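Local coordinates for protein lipase (Pelosinus fermentans, PDB 5AH0) that hydrolyses ester bonds as a bacterial lipase and also attacks the synthetic polyester poly(butylene adipate-co-terephthalate), at residues Tyr258-Tyr262 / Lys379-Thr384; Phe290-Ser296 / Trp311-Val317. All coordinates share one frame; numbering follows the deposited sequence.

Interaction 1: residues Tyr258-Tyr262 / Lys379-Thr384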
loop_
_atom_site.group_PDB
_atom_site.type_symbol
_atom_site.label_atom_id
_atom_site.label_comp_id
_atom_site.label_asym_id
_atom_site.label_seq_id
_atom_site.Cartn_x
_atom_site.Cartn_y
_atom_site.Cartn_z
ATOM N N TYR A 258 9.585 -13.176 -7.704
ATOM C CA TYR A 258 8.476 -14.047 -7.341
ATOM C C TYR A 258 7.272 -13.200 -6.883
ATOM O O TYR A 258 7.425 -12.273 -6.085
ATOM C CB TYR A 258 8.899 -15.018 -6.238
ATOM C CG TYR A 258 9.791 -16.157 -6.692
ATOM C CD1 TYR A 258 9.254 -17.305 -7.273
ATOM C CD2 TYR A 258 11.169 -16.095 -6.521
ATOM C CE1 TYR A 258 10.070 -18.351 -7.681
ATOM C CE2 TYR A 258 11.985 -17.132 -6.923
ATOM C CZ TYR A 258 11.429 -18.257 -7.501
ATOM O OH TYR A 258 12.243 -19.292 -7.903
ATOM N N TYR A 259 6.079 -13.496 -7.391
ATOM C CA TYR A 259 4.903 -12.736 -6.987
ATOM C C TYR A 259 3.896 -13.619 -6.250
ATOM O O TYR A 259 3.464 -14.654 -6.765
ATOM C CB TYR A 259 4.222 -12.090 -8.188
ATOM C CG TYR A 259 4.988 -10.950 -8.825
ATOM C CD1 TYR A 259 5.996 -11.200 -9.749
ATOM C CD2 TYR A 259 4.678 -9.626 -8.542
ATOM C CE1 TYR A 259 6.693 -10.162 -10.359
ATOM C CE2 TYR A 259 5.369 -8.578 -9.151
ATOM C CZ TYR A 259 6.374 -8.855 -10.062
ATOM O OH TYR A 259 7.073 -7.837 -10.669
ATOM N N PHE A 260 3.525 -13.202 -5.045
ATOM C CA PHE A 260 2.451 -13.859 -4.308
ATOM C C PHE A 260 1.348 -12.858 -3.973
ATOM O O PHE A 260 1.616 -11.785 -3.425
ATOM C CB PHE A 260 2.983 -14.494 -3.024
ATOM C CG PHE A 260 4.045 -15.521 -3.251
ATOM C CD1 PHE A 260 3.710 -16.837 -3.521
ATOM C CD2 PHE A 260 5.383 -15.174 -3.200
ATOM C CE1 PHE A 260 4.690 -17.791 -3.728
ATOM C CE2 PHE A 260 6.367 -16.119 -3.410
ATOM C CZ PHE A 260 6.017 -17.432 -3.677
ATOM N N SER A 261 0.107 -13.233 -4.268
ATOM C CA SER A 261 -1.041 -12.384 -3.973
ATOM C C SER A 261 -2.081 -13.130 -3.143
ATOM O O SER A 261 -2.512 -14.228 -3.499
ATOM C CB SER A 261 -1.682 -11.883 -5.257
ATOM O OG SER A 261 -2.357 -12.943 -5.902
ATOM N N TYR A 262 -2.471 -12.528 -2.028
ATOM C CA TYR A 262 -3.506 -13.076 -1.178
ATOM C C TYR A 262 -4.788 -12.288 -1.367
ATOM O O TYR A 262 -4.751 -11.065 -1.445
ATOM C CB TYR A 262 -3.066 -13.043 0.285
ATOM C CG TYR A 262 -1.993 -14.048 0.617
ATOM C CD1 TYR A 262 -0.651 -13.736 0.466
ATOM C CD2 TYR A 262 -2.326 -15.318 1.073
ATOM C CE1 TYR A 262 0.336 -14.658 0.761
ATOM C CE2 TYR A 262 -1.346 -16.250 1.370
ATOM C CZ TYR A 262 -0.019 -15.917 1.215
ATOM O OH TYR A 262 0.951 -16.844 1.514
ATOM N N LYS A 379 8.264 -19.088 4.195
ATOM C CA LYS A 379 8.086 -19.401 2.786
ATOM C C LYS A 379 9.029 -18.537 1.950
ATOM O O LYS A 379 9.714 -19.028 1.046
ATOM C CB LYS A 379 6.630 -19.192 2.355
ATOM C CG LYS A 379 6.331 -19.685 0.935
ATOM C CD LYS A 379 4.836 -19.977 0.699
ATOM C CE LYS A 379 4.017 -18.698 0.620
ATOM N NZ LYS A 379 4.525 -17.862 -0.500
ATOM N N LEU A 380 9.090 -17.256 2.294
ATOM C CA LEU A 380 9.893 -16.298 1.552
ATOM C C LEU A 380 11.382 -16.582 1.700
ATOM O O LEU A 380 12.172 -16.230 0.831
ATOM C CB LEU A 380 9.579 -14.876 2.014
ATOM C CG LEU A 380 8.160 -14.413 1.690
ATOM C CD1 LEU A 380 7.918 -13.028 2.241
ATOM C CD2 LEU A 380 7.950 -14.440 0.186
ATOM N N SER A 381 11.758 -17.225 2.798
ATOM C CA SER A 381 13.159 -17.508 3.048
ATOM C C SER A 381 13.534 -18.874 2.486
ATOM O O SER A 381 14.684 -19.287 2.564
ATOM C CB SER A 381 13.464 -17.457 4.546
ATOM O OG SER A 381 12.951 -18.600 5.205
ATOM N N GLN A 382 12.550 -19.577 1.934
ATOM C CA GLN A 382 12.813 -20.871 1.322
ATOM C C GLN A 382 12.975 -20.735 -0.190
ATOM O O GLN A 382 13.368 -21.687 -0.865
ATOM C CB GLN A 382 11.694 -21.851 1.666
ATOM C CG GLN A 382 11.756 -22.348 3.101
ATOM C CD GLN A 382 10.548 -23.183 3.497
ATOM O OE1 GLN A 382 9.742 -23.572 2.652
ATOM N NE2 GLN A 382 10.412 -23.452 4.793
ATOM N N LEU A 383 12.695 -19.539 -0.707
ATOM C CA LEU A 383 12.871 -19.244 -2.126
ATOM C C LEU A 383 14.345 -19.288 -2.479
ATOM O O LEU A 383 15.161 -18.683 -1.793
ATOM C CB LEU A 383 12.281 -17.875 -2.479
ATOM C CG LEU A 383 10.759 -17.697 -2.357
ATOM C CD1 LEU A 383 10.388 -16.236 -2.362
ATOM C CD2 LEU A 383 10.040 -18.391 -3.485
ATOM N N THR A 384 14.684 -20.004 -3.548
ATOM C CA THR A 384 16.080 -20.182 -3.939
ATOM C C THR A 384 16.600 -19.057 -4.823
ATOM O O THR A 384 15.846 -18.439 -5.572
ATOM C CB THR A 384 16.278 -21.513 -4.682
ATOM O OG1 THR A 384 15.461 -21.522 -5.856
ATOM C CG2 THR A 384 15.870 -22.672 -3.801
#

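Interaction 2: residues Phe290-Ser296 / Trp311-Val317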
loop_
_atom_site.group_PDB
_atom_site.type_symbol
_atom_site.label_atom_id
_atom_site.label_comp_id
_atom_site.label_asym_id
_atom_site.label_seq_id
_atom_site.Cartn_x
_atom_site.Cartn_y
_atom_site.Cartn_z
ATOM N N PHE A 290 -19.020 0.720 4.511
ATOM C CA PHE A 290 -18.226 0.687 3.288
ATOM C C PHE A 290 -18.339 -0.653 2.559
ATOM O O PHE A 290 -18.501 -0.678 1.338
ATOM C CB PHE A 290 -16.772 1.054 3.622
ATOM C CG PHE A 290 -16.669 2.400 4.280
ATOM C CD1 PHE A 290 -16.950 3.551 3.558
ATOM C CD2 PHE A 290 -16.388 2.517 5.629
ATOM C CE1 PHE A 290 -16.907 4.786 4.161
ATOM C CE2 PHE A 290 -16.345 3.762 6.233
ATOM C CZ PHE A 290 -16.601 4.891 5.502
ATOM N N GLY A 291 -18.297 -1.753 3.311
ATOM C CA GLY A 291 -18.582 -3.072 2.773
ATOM C C GLY A 291 -19.932 -3.149 2.083
ATOM O O GLY A 291 -20.044 -3.740 1.005
ATOM N N ARG A 292 -20.966 -2.566 2.694
ATOM C CA ARG A 292 -22.302 -2.593 2.094
ATOM C C ARG A 292 -22.362 -1.711 0.862
ATOM O O ARG A 292 -22.997 -2.075 -0.133
ATOM C CB ARG A 292 -23.375 -2.174 3.110
ATOM C CG ARG A 292 -23.625 -3.246 4.166
ATOM C CD ARG A 292 -24.832 -2.981 5.043
ATOM N NE ARG A 292 -26.081 -3.528 4.526
ATOM C CZ ARG A 292 -27.030 -2.788 3.974
ATOM N NH1 ARG A 292 -26.859 -1.471 3.871
ATOM N NH2 ARG A 292 -28.140 -3.358 3.531
ATOM N N PHE A 293 -21.696 -0.561 0.915
ATOM C CA PHE A 293 -21.668 0.301 -0.250
ATOM C C PHE A 293 -21.029 -0.417 -1.434
ATOM O O PHE A 293 -21.590 -0.425 -2.515
ATOM C CB PHE A 293 -20.918 1.614 0.012
ATOM C CG PHE A 293 -20.765 2.452 -1.225
ATOM C CD1 PHE A 293 -21.790 3.294 -1.638
ATOM C CD2 PHE A 293 -19.623 2.348 -2.010
ATOM C CE1 PHE A 293 -21.673 4.047 -2.804
ATOM C CE2 PHE A 293 -19.487 3.103 -3.181
ATOM C CZ PHE A 293 -20.515 3.958 -3.579
ATOM N N ILE A 294 -19.848 -0.989 -1.237
ATOM C CA ILE A 294 -19.136 -1.671 -2.321
ATOM C C ILE A 294 -19.921 -2.865 -2.842
ATOM O O ILE A 294 -19.948 -3.134 -4.048
ATOM C CB ILE A 294 -17.739 -2.150 -1.871
ATOM C CG1 ILE A 294 -16.888 -0.949 -1.448
ATOM C CG2 ILE A 294 -17.014 -2.910 -3.001
ATOM C CD1 ILE A 294 -15.593 -1.335 -0.811
ATOM N N GLY A 295 -20.579 -3.570 -1.929
ATOM C CA GLY A 295 -21.346 -4.743 -2.298
ATOM C C GLY A 295 -22.635 -4.455 -3.048
ATOM O O GLY A 295 -23.313 -5.384 -3.472
ATOM N N SER A 296 -22.979 -3.180 -3.221
ATOM C CA SER A 296 -24.212 -2.820 -3.918
ATOM C C SER A 296 -23.955 -1.870 -5.095
ATOM O O SER A 296 -24.884 -1.461 -5.788
ATOM C CB SER A 296 -25.219 -2.187 -2.949
ATOM O OG SER A 296 -24.770 -0.930 -2.477
ATOM N N TRP A 311 -18.133 -8.022 -9.057
ATOM C CA TRP A 311 -17.380 -7.020 -8.293
ATOM C C TRP A 311 -17.923 -6.776 -6.888
ATOM O O TRP A 311 -17.271 -6.127 -6.066
ATOM C CB TRP A 311 -17.351 -5.693 -9.032
ATOM C CG TRP A 311 -16.359 -5.683 -10.122
ATOM C CD1 TRP A 311 -16.477 -6.282 -11.341
ATOM C CD2 TRP A 311 -15.078 -5.048 -10.108
ATOM N NE1 TRP A 311 -15.355 -6.057 -12.085
ATOM C CE2 TRP A 311 -14.474 -5.304 -11.353
ATOM C CE3 TRP A 311 -14.380 -4.292 -9.161
ATOM C CZ2 TRP A 311 -13.201 -4.830 -11.682
ATOM C CZ3 TRP A 311 -13.117 -3.820 -9.487
ATOM C CH2 TRP A 311 -12.541 -4.091 -10.738
ATOM N N LYS A 312 -19.117 -7.279 -6.614
ATOM C CA LYS A 312 -19.729 -7.030 -5.314
ATOM C C LYS A 312 -18.999 -7.661 -4.116
ATOM O O LYS A 312 -18.932 -7.046 -3.057
ATOM C CB LYS A 312 -21.188 -7.487 -5.337
ATOM C CG LYS A 312 -22.098 -6.575 -6.170
ATOM C CD LYS A 312 -23.523 -7.097 -6.218
ATOM C CE LYS A 312 -24.449 -6.123 -6.942
ATOM N NZ LYS A 312 -25.817 -6.692 -7.164
ATOM N N PRO A 313 -18.433 -8.873 -4.268
ATOM C CA PRO A 313 -17.779 -9.353 -3.038
ATOM C C PRO A 313 -16.558 -8.513 -2.692
ATOM O O PRO A 313 -15.809 -8.140 -3.589
ATOM C CB PRO A 313 -17.378 -10.802 -3.382
ATOM C CG PRO A 313 -18.242 -11.177 -4.556
ATOM C CD PRO A 313 -18.427 -9.897 -5.331
ATOM N N ASN A 314 -16.374 -8.205 -1.410
ATOM C CA ASN A 314 -15.273 -7.352 -1.008
ATOM C C ASN A 314 -14.844 -7.588 0.438
ATOM O O ASN A 314 -15.450 -8.393 1.147
ATOM C CB ASN A 314 -15.652 -5.890 -1.220
ATOM C CG ASN A 314 -16.756 -5.432 -0.298
ATOM O OD1 ASN A 314 -16.501 -4.992 0.824
ATOM N ND2 ASN A 314 -17.991 -5.533 -0.763
ATOM N N ASP A 315 -13.787 -6.898 0.870
ATOM C CA ASP A 315 -13.304 -7.048 2.238
ATOM C C ASP A 315 -13.642 -5.822 3.088
ATOM O O ASP A 315 -13.093 -5.649 4.183
ATOM C CB ASP A 315 -11.787 -7.295 2.259
ATOM C CG ASP A 315 -10.966 -6.092 1.754
ATOM O OD1 ASP A 315 -11.546 -5.027 1.433
ATOM O OD2 ASP A 315 -9.714 -6.205 1.694
ATOM N N GLY A 316 -14.532 -4.966 2.577
ATOM C CA GLY A 316 -14.918 -3.763 3.299
ATOM C C GLY A 316 -14.236 -2.532 2.719
ATOM O O GLY A 316 -14.709 -1.408 2.879
ATOM N N VAL A 317 -13.130 -2.739 2.014
ATOM C CA VAL A 317 -12.433 -1.626 1.413
ATOM C C VAL A 317 -12.117 -1.897 -0.050
ATOM O O VAL A 317 -12.162 -0.990 -0.859
ATOM C CB VAL A 317 -11.112 -1.297 2.165
ATOM C CG1 VAL A 317 -10.327 -0.239 1.408
ATOM C CG2 VAL A 317 -11.396 -0.812 3.586
#

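Interaction 1: residues Tyr258-Tyr262 / Lys379-Thr384
Lys379 NZ lies over one face of the Phe260 ring, 3.3 Å from the ring centroid and 16° off its normal, a cation-pi contact displaced toward CE1 and CD1. At the edge of the same ring lies Leu383 CD2, 4.1 Å from Phe260 CZ. That methyl, Leu383 CD2, also sits almost centrally over a face of Tyr258, 3.8 Å from the ring centroid, so it serves one ring as a CH-pi donor while lying at the edge of the other. Leu380 CD2 approaches Phe260 CE2 obliquely at 4.3 Å. Lys379 reaches its place by folding: bends at chi3 (72°) and chi4 (60°) turn NZ down onto the ring and leave Lys379 CE beside Tyr262 OH, at 3.7 Å. Tyr258, Phe260 and Tyr262 occupy one side of strand 258-265, as alternation along a strand requires; on its other side Tyr259 meets Trp346 and Ser261 OG bonds to Asn324 O. The contact seats the end of helix 370-380 against the central parallel sheet of an alpha/beta-hydrolase fold. Chemically, it rests on dispersion and on the attraction between an ammonium group and pi electrons, with polar hydrogen bonding playing no part between these segments; the aromatic face probably eases the placing of the lysine charge beside largely apolar neighbours.

Interaction 2: residues Phe290-Ser296 / Trp311-Val317
Asn314 meets Gly291 and Ile294 at the helix end through its carboxamide, and here the contact is tight. Its CG stands between the backbone N and the carbonyl carbon (chi1 67°), which brings the amide against both. Asn314 ND2 donates to Gly291 O (3.2 Å), on a lone pair in the carbonyl plane, and to Lys312 O. Asn314 OD1 accepts from Gly316 N (2.6 Å), completing an Asx turn, so three bonds fix the amide's rotation. Ile294 packs CB and CG2 on this group, while Ile294 CD1 reaches Val317 O at 3.4 Å. The CA atoms of Gly291 and Gly316 lie 3.8 Å apart; a side chain on Gly291 would press on Gly316, whereas Gly316 is suited by its own backbone turn. With an alanine replacing Asn314, Gly291 O and Lys312 O would probably each lose the amide donor, and Gly316 N its acceptor. Toward solvent the contact thins to the extended Lys312 chain, whose NZ is hydrogen-bonded to Asn309 OD1. On the inner side, Phe290 stacks edge-to-face with Phe178 of helix 173-190, Ile294 rests on helix 167-170, and Asp315 bonds to His357 and to Thr264 of strand 258-265, consistent with the acid-histidine part of an alpha/beta-hydrolase catalytic triad.

Overall arrangement
Within a single alpha/beta-hydrolase chain, interaction 1 lies on the central sheet, while interaction 2 joins a helix end to a loop beside it. Their centres lie 29 Å apart and their nearest atoms about 8 Å, so they do not touch. Strand 258-265 supplies the first segment of interaction 1; helix 288-294 follows it, then the loop 311-317, and helix 370-380 with its tail closes the order. Interaction 2 is therefore nested inside the loop closed by interaction 1. One strand thus serves both: its beginning holds the C-terminal end of the chain, and Thr264 near its other end reaches Asp315, next to His357, probably at the triad end of the sheet.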